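Local structure of uncharacterized protein AF_1514 (Archaeoglobus fulgidus DSM 4304, 3C0F) at residues 13-16 with 17-21. The protein is of unknown function but adopts a hot dog fold and belongs to a family of uncharacterised domains, DUF5619. Numbering follows the deposited sequence.
Sequences KEVS and LEEAE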
ATOM      1  N   LYS A  13      -3.409  -0.336  14.341  1.00 17.34           N
ATOM      2  CA  LYS A  13      -3.199   0.719  15.326  1.00 17.49           C
ATOM      3  C   LYS A  13      -3.652   2.082  14.800  1.00 17.61           C
ATOM      4  O   LYS A  13      -3.741   2.297  13.586  1.00 17.35           O
ATOM      5  CB  LYS A  13      -1.731   0.772  15.767  1.00 17.48           C
ATOM      6  CG  LYS A  13      -0.754   1.301  14.723  1.00 17.71           C
ATOM      7  CD  LYS A  13       0.626   1.489  15.329  1.00 17.87           C
ATOM      8  CE  LYS A  13       1.616   2.017  14.312  1.00 18.68           C
ATOM      9  NZ  LYS A  13       2.972   2.162  14.911  1.00 19.09           N
ATOM     10  N   GLU A  14      -3.943   2.991  15.725  1.00 17.67           N
ATOM     11  CA  GLU A  14      -4.255   4.372  15.379  1.00 18.04           C
ATOM     12  C   GLU A  14      -2.963   5.141  15.124  1.00 18.10           C
ATOM     13  O   GLU A  14      -1.959   4.929  15.812  1.00 18.24           O
ATOM     14  CB  GLU A  14      -5.066   5.045  16.489  1.00 18.03           C
ATOM     15  CG  GLU A  14      -6.483   4.493  16.668  1.00 18.86           C
ATOM     16  CD  GLU A  14      -7.473   4.992  15.617  1.00 19.72           C
ATOM     17  OE1 GLU A  14      -7.095   5.810  14.750  1.00 19.68           O
ATOM     18  OE2 GLU A  14      -8.646   4.563  15.667  1.00 20.26           O
ATOM     19  N   VAL A  15      -2.993   6.018  14.122  1.00 18.01           N
ATOM     20  CA  VAL A  15      -1.825   6.814  13.753  1.00 17.93           C
ATOM     21  C   VAL A  15      -2.099   8.314  13.820  1.00 17.84           C
ATOM     22  O   VAL A  15      -3.209   8.771  13.524  1.00 17.88           O
ATOM     23  CB  VAL A  15      -1.269   6.446  12.342  1.00 18.04           C
ATOM     24  CG1 VAL A  15      -0.678   5.040  12.342  1.00 17.98           C
ATOM     25  CG2 VAL A  15      -2.341   6.597  11.256  1.00 18.11           C
ATOM     26  N   SER A  16      -1.077   9.065  14.216  1.00 17.49           N
ATOM     27  CA  SER A  16      -1.109  10.520  14.172  1.00 17.37           C
ATOM     28  C   SER A  16      -0.736  10.982  12.770  1.00 17.32           C
ATOM     29  O   SER A  16      -0.302  10.177  11.941  1.00 17.11           O
ATOM     30  CB  SER A  16      -0.118  11.098  15.184  1.00 17.46           C
ATOM     31  OG  SER A  16       1.216  10.842  14.774  1.00 16.93           O
ATOM     32  N   LEU A  17      -0.899  12.276  12.506  1.00 17.15           N
ATOM     33  CA  LEU A  17      -0.503  12.845  11.220  1.00 17.09           C
ATOM     34  C   LEU A  17       0.989  12.621  10.944  1.00 17.11           C
ATOM     35  O   LEU A  17       1.359  12.204   9.845  1.00 16.91           O
ATOM     36  CB  LEU A  17      -0.862  14.335  11.147  1.00 17.06           C
ATOM     37  CG  LEU A  17      -0.300  15.194  10.004  1.00 17.10           C
ATOM     38  CD1 LEU A  17      -0.669  14.657   8.616  1.00 17.83           C
ATOM     39  CD2 LEU A  17      -0.758  16.636  10.165  1.00 16.83           C
ATOM     40  N   GLU A  18       1.825  12.885  11.949  1.00 17.18           N
ATOM     41  CA  GLU A  18       3.277  12.715  11.835  1.00 17.44           C
ATOM     42  C   GLU A  18       3.653  11.259  11.544  1.00 17.29           C
ATOM     43  O   GLU A  18       4.464  10.986  10.658  1.00 16.97           O
ATOM     44  CB  GLU A  18       3.983  13.208  13.105  1.00 17.38           C
ATOM     45  CG  GLU A  18       5.507  13.057  13.083  1.00 18.12           C
ATOM     46  CD  GLU A  18       6.200  13.689  14.283  1.00 18.19           C
ATOM     47  OE1 GLU A  18       5.529  13.982  15.297  1.00 19.63           O
ATOM     48  OE2 GLU A  18       7.431  13.889  14.210  1.00 18.98           O
ATOM     49  N   GLU A  19       3.051  10.337  12.292  1.00 17.16           N
ATOM     50  CA  GLU A  19       3.285   8.906  12.105  1.00 17.40           C
ATOM     51  C   GLU A  19       2.870   8.434  10.713  1.00 17.08           C
ATOM     52  O   GLU A  19       3.614   7.695  10.061  1.00 17.07           O
ATOM     53  CB  GLU A  19       2.562   8.098  13.184  1.00 17.44           C
ATOM     54  CG  GLU A  19       3.221   8.179  14.554  1.00 17.85           C
ATOM     55  CD  GLU A  19       2.378   7.570  15.663  1.00 18.02           C
ATOM     56  OE1 GLU A  19       1.152   7.399  15.477  1.00 18.86           O
ATOM     57  OE2 GLU A  19       2.950   7.270  16.731  1.00 18.81           O
ATOM     58  N   ALA A  20       1.689   8.869  10.268  1.00 16.70           N
ATOM     59  CA  ALA A  20       1.168   8.511   8.951  1.00 16.47           C
ATOM     60  C   ALA A  20       2.043   9.059   7.824  1.00 16.00           C
ATOM     61  O   ALA A  20       2.288   8.365   6.829  1.00 15.70           O
ATOM     62  CB  ALA A  20      -0.270   8.992   8.793  1.00 16.47           C
ATOM     63  N   GLU A  21       2.511  10.297   7.984  1.00 15.53           N
ATOM     64  CA  GLU A  21       3.392  10.923   6.999  1.00 15.34           C
ATOM     65  C   GLU A  21       4.720  10.180   6.883  1.00 15.19           C
ATOM     66  O   GLU A  21       5.207   9.949   5.775  1.00 14.66           O
ATOM     67  CB  GLU A  21       3.628  12.406   7.306  1.00 15.32           C
ATOM     68  CG  GLU A  21       4.513  13.102   6.262  1.00 15.60           C
ATOM     69  CD  GLU A  21       4.329  14.603   6.216  1.00 15.82           C
ATOM     70  OE1 GLU A  21       3.173  15.067   6.287  1.00 16.41           O
ATOM     71  OE2 GLU A  21       5.344  15.320   6.090  1.00 15.46           O
TER
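S16 and E19 form a capping box where an extended segment, 13-16, turns into helix 17-23: the backbone passes from extended values at V15 and S16 to helical ones from L17 onward, and A20 N donates to S16 O at 2.9 Å as the first turn closes. S16 is the N-cap. Its hydroxyl, set between its own backbone N and carbonyl carbon, reaches forward over the first turn, where S16 OG accepts from E19 N at 3.1 Å in a nearly straight bond. E19 answers in the other direction. With E19 CG lying anti to the carbonyl carbon (chi1 -74°) and the chain extended beyond it, the carboxylate runs back past the serine, E19 CG coming within 3.3 Å of S16 OG on the way. E19 OE1 then takes the N-H of S16 on its anti side, S16 N lying 3.1 Å from E19 OE1 and 29° out of the carboxylate plane, in a bond that is also nearly straight. Together the two bonds give partners to the N-H groups of S16 and E19 at the helix start. On the side turned to the sheet, A20 reaches F77 and F79 of strand 77-84, while L17 touches F77 and also V39 of strand 33-41, so the capped end packs on the sheet. Beside the box, V15 CG2 rests 4.0 Å from A20 CB.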